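Local atomic coordinates of uncharacterized protein (PDB entry 3RAG), a protein that is of unknown function but has a von Willebrand factor type A fold and binds a sodium ion at what is probably a MIDAS-like site. Residues T82-T87 with A162-V167; V98-L103 with G108-D113. All coordinates share one frame; numbering follows the deposited sequence.

Interaction 1: T82-T87 with A162-V167; sequences TAQMMT and ALSLKV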
ATOM      1  N   THR A  82       1.439  -1.592 -12.266  1.00 31.12           N
ATOM      2  CA  THR A  82       0.340  -2.118 -11.468  1.00 30.01           C
ATOM      3  C   THR A  82       0.246  -1.421 -10.110  1.00 28.98           C
ATOM      4  O   THR A  82      -0.855  -1.077  -9.664  1.00 31.32           O
ATOM      5  CB  THR A  82       0.503  -3.633 -11.286  1.00 32.30           C
ATOM      6  OG1 THR A  82       0.442  -4.248 -12.577  1.00 28.76           O
ATOM      7  CG2 THR A  82      -0.596  -4.199 -10.414  1.00 33.21           C
ATOM      8  N   ALA A  83       1.397  -1.240  -9.461  1.00 29.22           N
ATOM      9  CA  ALA A  83       1.457  -0.547  -8.171  1.00 30.85           C
ATOM     10  C   ALA A  83       0.915   0.883  -8.281  1.00 32.33           C
ATOM     11  O   ALA A  83       0.157   1.339  -7.433  1.00 29.89           O
ATOM     12  CB  ALA A  83       2.896  -0.527  -7.635  1.00 30.78           C
ATOM     13  N   GLN A  84       1.299   1.578  -9.342  1.00 30.93           N
ATOM     14  CA  GLN A  84       0.810   2.937  -9.553  1.00 33.93           C
ATOM     15  C   GLN A  84      -0.712   2.940  -9.762  1.00 34.38           C
ATOM     16  O   GLN A  84      -1.425   3.721  -9.121  1.00 36.59           O
ATOM     17  CB  GLN A  84       1.546   3.601 -10.723  1.00 31.41           C
ATOM     18  CG  GLN A  84       3.037   3.746 -10.516  1.00 37.31           C
ATOM     19  CD  GLN A  84       3.754   4.259 -11.748  1.00 44.73           C
ATOM     20  OE1 GLN A  84       3.193   5.022 -12.527  1.00 46.30           O
ATOM     21  NE2 GLN A  84       5.004   3.841 -11.927  1.00 42.27           N
HETATM   22  N   MSE A  85      -1.226   2.052 -10.620  1.00 31.71           N
HETATM   23  CA  MSE A  85      -2.671   1.993 -10.841  1.00 32.72           C
HETATM   24  C   MSE A  85      -3.434   1.699  -9.559  1.00 35.51           C
HETATM   25  O   MSE A  85      -4.471   2.323  -9.297  1.00 31.68           O
HETATM   26  CB  MSE A  85      -3.059   0.935 -11.899  1.00 31.91           C
HETATM   27  CG  MSE A  85      -4.583   0.717 -12.080  1.00 38.06           C
HETATM   28 SE   MSE A  85      -5.442  -0.459 -10.965  1.00 40.22          SE
HETATM   29  CE  MSE A  85      -4.748  -2.029 -11.493  1.00 64.06           C
HETATM   30  N   MSE A  86      -2.967   0.724  -8.780  1.00 30.08           N
HETATM   31  CA  MSE A  86      -3.747   0.299  -7.622  1.00 29.73           C
HETATM   32  C   MSE A  86      -3.780   1.416  -6.594  1.00 27.33           C
HETATM   33  O   MSE A  86      -4.821   1.649  -5.966  1.00 31.54           O
HETATM   34  CB  MSE A  86      -3.167  -0.971  -6.970  1.00 31.73           C
HETATM   35  CG  MSE A  86      -3.293  -2.251  -7.797  1.00 36.77           C
HETATM   36 SE   MSE A  86      -2.275  -3.620  -7.076  1.00 34.14          SE
HETATM   37  CE  MSE A  86      -1.689  -2.908  -5.665  1.00 19.81           C
ATOM     38  N   THR A  87      -2.634   2.071  -6.411  1.00 30.12           N
ATOM     39  CA  THR A  87      -2.505   3.112  -5.385  1.00 31.92           C
ATOM     40  C   THR A  87      -3.477   4.234  -5.735  1.00 36.02           C
ATOM     41  O   THR A  87      -4.272   4.671  -4.899  1.00 30.36           O
ATOM     42  CB  THR A  87      -1.061   3.633  -5.291  1.00 34.52           C
ATOM     43  OG1 THR A  87      -0.207   2.550  -4.915  1.00 32.26           O
ATOM     44  CG2 THR A  87      -0.923   4.745  -4.231  1.00 30.54           C
ATOM     45  N   ALA A 162       7.617   5.566  -6.270  1.00 29.28           N
ATOM     46  CA  ALA A 162       7.831   6.755  -5.479  1.00 31.20           C
ATOM     47  C   ALA A 162       8.038   7.953  -6.384  1.00 36.65           C
ATOM     48  O   ALA A 162       7.536   9.044  -6.107  1.00 36.89           O
ATOM     49  CB  ALA A 162       9.033   6.570  -4.521  1.00 33.53           C
ATOM     50  N   LEU A 163       8.789   7.762  -7.468  1.00 33.42           N
ATOM     51  CA  LEU A 163       9.023   8.873  -8.379  1.00 37.27           C
ATOM     52  C   LEU A 163       7.707   9.344  -9.001  1.00 35.62           C
ATOM     53  O   LEU A 163       7.468  10.549  -9.130  1.00 35.46           O
ATOM     54  CB  LEU A 163      10.044   8.507  -9.458  1.00 36.18           C
ATOM     55  CG  LEU A 163      11.483   8.348  -8.946  1.00 43.58           C
ATOM     56  CD1 LEU A 163      12.408   8.002 -10.094  1.00 47.81           C
ATOM     57  CD2 LEU A 163      11.977   9.596  -8.225  1.00 44.31           C
ATOM     58  N   SER A 164       6.843   8.403  -9.375  1.00 31.06           N
ATOM     59  CA  SER A 164       5.569   8.783  -9.991  1.00 35.08           C
ATOM     60  C   SER A 164       4.645   9.511  -9.006  1.00 40.47           C
ATOM     61  O   SER A 164       3.941  10.449  -9.376  1.00 38.27           O
ATOM     62  CB  SER A 164       4.855   7.561 -10.567  1.00 39.98           C
ATOM     63  OG  SER A 164       4.266   6.799  -9.526  1.00 50.02           O
ATOM     64  N   LEU A 165       4.638   9.074  -7.752  1.00 40.54           N
ATOM     65  CA  LEU A 165       3.810   9.714  -6.733  1.00 40.82           C
ATOM     66  C   LEU A 165       4.282  11.117  -6.359  1.00 40.39           C
ATOM     67  O   LEU A 165       3.485  11.951  -5.905  1.00 45.58           O
ATOM     68  CB  LEU A 165       3.707   8.829  -5.478  1.00 35.14           C
ATOM     69  CG  LEU A 165       3.010   7.480  -5.679  1.00 36.15           C
ATOM     70  CD1 LEU A 165       3.197   6.615  -4.440  1.00 33.61           C
ATOM     71  CD2 LEU A 165       1.491   7.619  -6.023  1.00 40.09           C
ATOM     72  N   LYS A 166       5.563  11.401  -6.564  1.00 36.20           N
ATOM     73  CA  LYS A 166       6.122  12.687  -6.181  1.00 41.16           C
ATOM     74  C   LYS A 166       5.591  13.820  -7.070  1.00 37.19           C
ATOM     75  O   LYS A 166       5.704  14.982  -6.723  1.00 41.27           O
ATOM     76  CB  LYS A 166       7.657  12.642  -6.221  1.00 49.59           C
ATOM     77  CG  LYS A 166       8.341  13.562  -5.214  1.00 62.84           C
ATOM     78  CD  LYS A 166       9.840  13.239  -5.028  1.00 65.29           C
ATOM     79  CE  LYS A 166      10.634  13.486  -6.307  1.00 71.95           C
ATOM     80  NZ  LYS A 166      12.117  13.481  -6.083  1.00 76.98           N
ATOM     81  N   VAL A 167       5.051  13.457  -8.225  1.00 38.46           N
ATOM     82  CA  VAL A 167       4.462  14.408  -9.154  1.00 44.35           C
ATOM     83  C   VAL A 167       3.255  15.132  -8.527  1.00 45.69           C
ATOM     84  O   VAL A 167       3.002  16.295  -8.830  1.00 46.46           O
ATOM     85  CB  VAL A 167       4.016  13.676 -10.449  1.00 51.97           C
ATOM     86  CG1 VAL A 167       3.232  14.593 -11.359  1.00 56.68           C
ATOM     87  CG2 VAL A 167       5.239  13.111 -11.174  1.00 53.89           C
TER

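Interaction 2: V98-L103 with G108-D113; sequences VVNQEL and GKSTED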
ATOM      1  N   VAL A  98     -15.035   9.523   1.458  1.00 36.05           N
ATOM      2  CA  VAL A  98     -14.882  10.665   2.352  1.00 34.71           C
ATOM      3  C   VAL A  98     -15.793  11.816   1.934  1.00 36.09           C
ATOM      4  O   VAL A  98     -16.477  12.430   2.767  1.00 36.44           O
ATOM      5  CB  VAL A  98     -13.413  11.163   2.404  1.00 36.09           C
ATOM      6  CG1 VAL A  98     -13.324  12.516   3.104  1.00 38.62           C
ATOM      7  CG2 VAL A  98     -12.530  10.126   3.103  1.00 39.60           C
ATOM      8  N   VAL A  99     -15.801  12.106   0.638  1.00 31.14           N
ATOM      9  CA  VAL A  99     -16.591  13.240   0.146  1.00 35.09           C
ATOM     10  C   VAL A  99     -18.086  12.956   0.290  1.00 36.23           C
ATOM     11  O   VAL A  99     -18.872  13.838   0.656  1.00 37.61           O
ATOM     12  CB  VAL A  99     -16.226  13.595  -1.298  1.00 40.34           C
ATOM     13  CG1 VAL A  99     -17.242  14.558  -1.883  1.00 42.12           C
ATOM     14  CG2 VAL A  99     -14.834  14.198  -1.351  1.00 38.31           C
ATOM     15  N   ASN A 100     -18.470  11.717   0.026  1.00 35.73           N
ATOM     16  CA  ASN A 100     -19.868  11.338   0.192  1.00 36.45           C
ATOM     17  C   ASN A 100     -20.331  11.525   1.644  1.00 36.42           C
ATOM     18  O   ASN A 100     -21.396  12.075   1.905  1.00 37.04           O
ATOM     19  CB  ASN A 100     -20.099   9.910  -0.285  1.00 38.05           C
ATOM     20  CG  ASN A 100     -21.562   9.601  -0.460  1.00 58.86           C
ATOM     21  OD1 ASN A 100     -22.229  10.176  -1.328  1.00 62.00           O
ATOM     22  ND2 ASN A 100     -22.081   8.701   0.373  1.00 64.81           N
ATOM     23  N   GLN A 101     -19.515  11.089   2.600  1.00 37.74           N
ATOM     24  CA  GLN A 101     -19.829  11.315   4.011  1.00 38.26           C
ATOM     25  C   GLN A 101     -19.949  12.791   4.420  1.00 40.62           C
ATOM     26  O   GLN A 101     -20.755  13.142   5.283  1.00 45.46           O
ATOM     27  CB  GLN A 101     -18.778  10.619   4.890  1.00 47.27           C
ATOM     28  CG  GLN A 101     -19.383   9.809   6.012  1.00 65.72           C
ATOM     29  CD  GLN A 101     -20.393   8.783   5.517  1.00 75.75           C
ATOM     30  OE1 GLN A 101     -20.197   8.148   4.477  1.00 82.54           O
ATOM     31  NE2 GLN A 101     -21.482   8.621   6.259  1.00 76.29           N
ATOM     32  N   GLU A 102     -19.125  13.649   3.828  1.00 38.96           N
ATOM     33  CA  GLU A 102     -19.174  15.076   4.103  1.00 39.55           C
ATOM     34  C   GLU A 102     -20.453  15.652   3.525  1.00 35.85           C
ATOM     35  O   GLU A 102     -21.100  16.499   4.141  1.00 41.98           O
ATOM     36  CB  GLU A 102     -17.971  15.786   3.469  1.00 44.60           C
ATOM     37  CG  GLU A 102     -16.738  15.819   4.319  1.00 59.70           C
ATOM     38  CD  GLU A 102     -16.958  16.616   5.584  1.00 68.97           C
ATOM     39  OE1 GLU A 102     -17.049  17.864   5.500  1.00 65.60           O
ATOM     40  OE2 GLU A 102     -17.059  15.984   6.659  1.00 75.17           O
ATOM     41  N   LEU A 103     -20.805  15.199   2.331  1.00 36.65           N
ATOM     42  CA  LEU A 103     -22.031  15.661   1.678  1.00 36.99           C
ATOM     43  C   LEU A 103     -23.238  15.356   2.559  1.00 42.58           C
ATOM     44  O   LEU A 103     -24.139  16.184   2.720  1.00 45.22           O
ATOM     45  CB  LEU A 103     -22.212  14.994   0.315  1.00 46.65           C
ATOM     46  CG  LEU A 103     -21.439  15.632  -0.837  1.00 53.72           C
ATOM     47  CD1 LEU A 103     -21.436  14.748  -2.083  1.00 49.15           C
ATOM     48  CD2 LEU A 103     -22.022  17.011  -1.149  1.00 56.19           C
ATOM     49  N   GLY A 108     -28.284  16.207   3.466  1.00 82.94           N
ATOM     50  CA  GLY A 108     -28.791  14.866   3.677  1.00 73.10           C
ATOM     51  C   GLY A 108     -28.590  14.022   2.436  1.00 56.96           C
ATOM     52  O   GLY A 108     -29.040  12.882   2.370  1.00 54.13           O
ATOM     53  N   LYS A 109     -27.931  14.599   1.435  1.00 43.63           N
ATOM     54  CA  LYS A 109     -27.731  13.928   0.155  1.00 47.69           C
ATOM     55  C   LYS A 109     -26.347  13.328  -0.135  1.00 45.34           C
ATOM     56  O   LYS A 109     -25.310  13.951   0.084  1.00 46.28           O
ATOM     57  CB  LYS A 109     -28.112  14.869  -0.992  1.00 48.56           C
ATOM     58  CG  LYS A 109     -29.457  15.548  -0.820  1.00 50.68           C
ATOM     59  CD  LYS A 109     -29.675  16.596  -1.897  1.00 51.65           C
ATOM     60  CE  LYS A 109     -31.151  16.873  -2.110  1.00 54.28           C
ATOM     61  NZ  LYS A 109     -31.381  17.641  -3.362  1.00 57.09           N
ATOM     62  N   SER A 110     -26.381  12.098  -0.635  1.00 42.40           N
ATOM     63  CA  SER A 110     -25.234  11.347  -1.118  1.00 44.14           C
ATOM     64  C   SER A 110     -24.987  11.787  -2.560  1.00 44.17           C
ATOM     65  O   SER A 110     -25.832  12.448  -3.157  1.00 43.09           O
ATOM     66  CB  SER A 110     -25.563   9.855  -1.070  1.00 48.56           C
ATOM     67  OG  SER A 110     -24.483   9.076  -1.546  1.00 64.32           O
ATOM     68  N   THR A 111     -23.850  11.427  -3.139  1.00 37.07           N
ATOM     69  CA  THR A 111     -23.545  11.921  -4.482  1.00 40.07           C
ATOM     70  C   THR A 111     -24.583  11.429  -5.486  1.00 41.21           C
ATOM     71  O   THR A 111     -24.855  12.091  -6.482  1.00 46.06           O
ATOM     72  CB  THR A 111     -22.143  11.479  -4.960  1.00 44.80           C
ATOM     73  OG1 THR A 111     -22.047  10.051  -4.885  1.00 53.39           O
ATOM     74  CG2 THR A 111     -21.070  12.098  -4.095  1.00 45.13           C
ATOM     75  N   GLU A 112     -25.152  10.259  -5.207  1.00 41.99           N
ATOM     76  CA  GLU A 112     -26.186   9.660  -6.052  1.00 46.62           C
ATOM     77  C   GLU A 112     -27.491  10.467  -6.080  1.00 50.31           C
ATOM     78  O   GLU A 112     -28.300  10.299  -6.996  1.00 50.56           O
ATOM     79  CB  GLU A 112     -26.479   8.221  -5.609  1.00 51.53           C
ATOM     80  CG  GLU A 112     -25.300   7.257  -5.791  1.00 66.01           C
ATOM     81  CD  GLU A 112     -24.812   7.175  -7.233  1.00 80.79           C
ATOM     82  OE1 GLU A 112     -25.654   7.170  -8.165  1.00 77.65           O
ATOM     83  OE2 GLU A 112     -23.579   7.119  -7.434  1.00 91.03           O
ATOM     84  N   ASP A 113     -27.699  11.302  -5.060  1.00 45.10           N
ATOM     85  CA  ASP A 113     -28.897  12.131  -4.932  1.00 45.05           C
ATOM     86  C   ASP A 113     -28.725  13.478  -5.639  1.00 43.24           C
ATOM     87  O   ASP A 113     -29.662  14.273  -5.702  1.00 42.63           O
ATOM     88  CB  ASP A 113     -29.209  12.409  -3.456  1.00 52.31           C
ATOM     89  CG  ASP A 113     -29.445  11.142  -2.647  1.00 57.94           C
ATOM     90  OD1 ASP A 113     -30.237  10.285  -3.091  1.00 50.98           O
ATOM     91  OD2 ASP A 113     -28.841  11.012  -1.557  1.00 57.10           O
TER

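Interaction 1: T82-T87 with A162-V167
Two helices that flank the Rossmann-like sheet of this von Willebrand factor A fold, 79-106 and 151-165, meet here through Q84 and T87 on one and S164 and L165 on the other. At the more exposed end, S164 lies over the flat face of the Q84 amide rather than at its edge: S164 OG stands almost straight above Q84 CD, 3.4 Å away, and S164 CB is 3.6 Å from Q84 OE1. No hydrogen bond joins the two side chains: S164 OG stands over the amide face and is bonded to L161 O of its own helix, while Q84 NE2 has a weak bond to S80 OG. Glutamine suits the site because its chain, extended beyond CG (chi2 173°), is long enough to bring a flat group across to the other helix, and serine is small enough to lie against it. Were Q84 shortened to alanine, S164 would probably face a gap where CG and the amide had been, and S80 OG would lose its weak partner. Deeper in, the contact is purely methyl, between T87 and L165. A83 and T87 also touch L14 and Q12 of strand 10-17, so the helix contact sits close to the sheet. T87 CG2, anti to the backbone N, meets L165 CD2 at 4.2 Å, while T87 OG1 turns back to donate to A83 O at 2.8 Å.

Interaction 2: V98-L103 with G108-D113
Hydrogen bonds from S110 and T111 converge on the side chain of N100 and tie the loop after helix 79-106 back to that helix. N100 OD1 accepts both: S110 OG approaches in the carbonyl plane on a lone pair, at 2.5 Å and a C=O...donor angle of 110°, and the T111 backbone N comes nearly along the C=O axis, at 2.7 Å. Asparagine fits because its CG, anti to the backbone N (chi1 -165°), carries a short amide out to the loop; the in-plane bond from S110 OG bears most on how that amide is turned, since the bond from T111 N lies almost on the axis. Within the loop, D113 N donates to S110 O across the 3-10 turn 111-113 and D113 OD2 takes the S110 N-H at 2.8 Å, so D113 joins S110 through backbone and side chain. The nonpolar contact comes from L103, whose side chain lies nearly perpendicular to that of T111, with L103 CD1 and T111 CG2 only 3.3 Å apart, closer than two methyl groups normally pack. The bond to N100 uses only the backbone of T111; what its side chain adds is this methyl. L103 CB lies 3.3 Å from K109 O, a carbon-oxygen van der Waals contact. T111 and V99 rest on helix 116-132 (V122, and for V99 also V126 and L129), while V98 and E102 touch M4 of helix 3-7.

How the interactions relate
Helix 79-106 links the two contacts. Its first turns take part in interaction 1, beside the sheet, and its last turns carry interaction 2; the centre of interaction 1 lies about 10 Å, that of interaction 2 about 26 Å, from the centre of the chain. The contact centres are 27 Å apart and their nearest atoms about 13 Å, so they do not touch. Interaction 1 joins parts far apart in sequence, and interaction 2, between a helix and the loop that follows it, lies within the chain loop closed by interaction 1. Neither contact includes the sodium-binding residues D18, S144 and S146, although D18 directly follows strand 10-17, against which segment 82-87 packs.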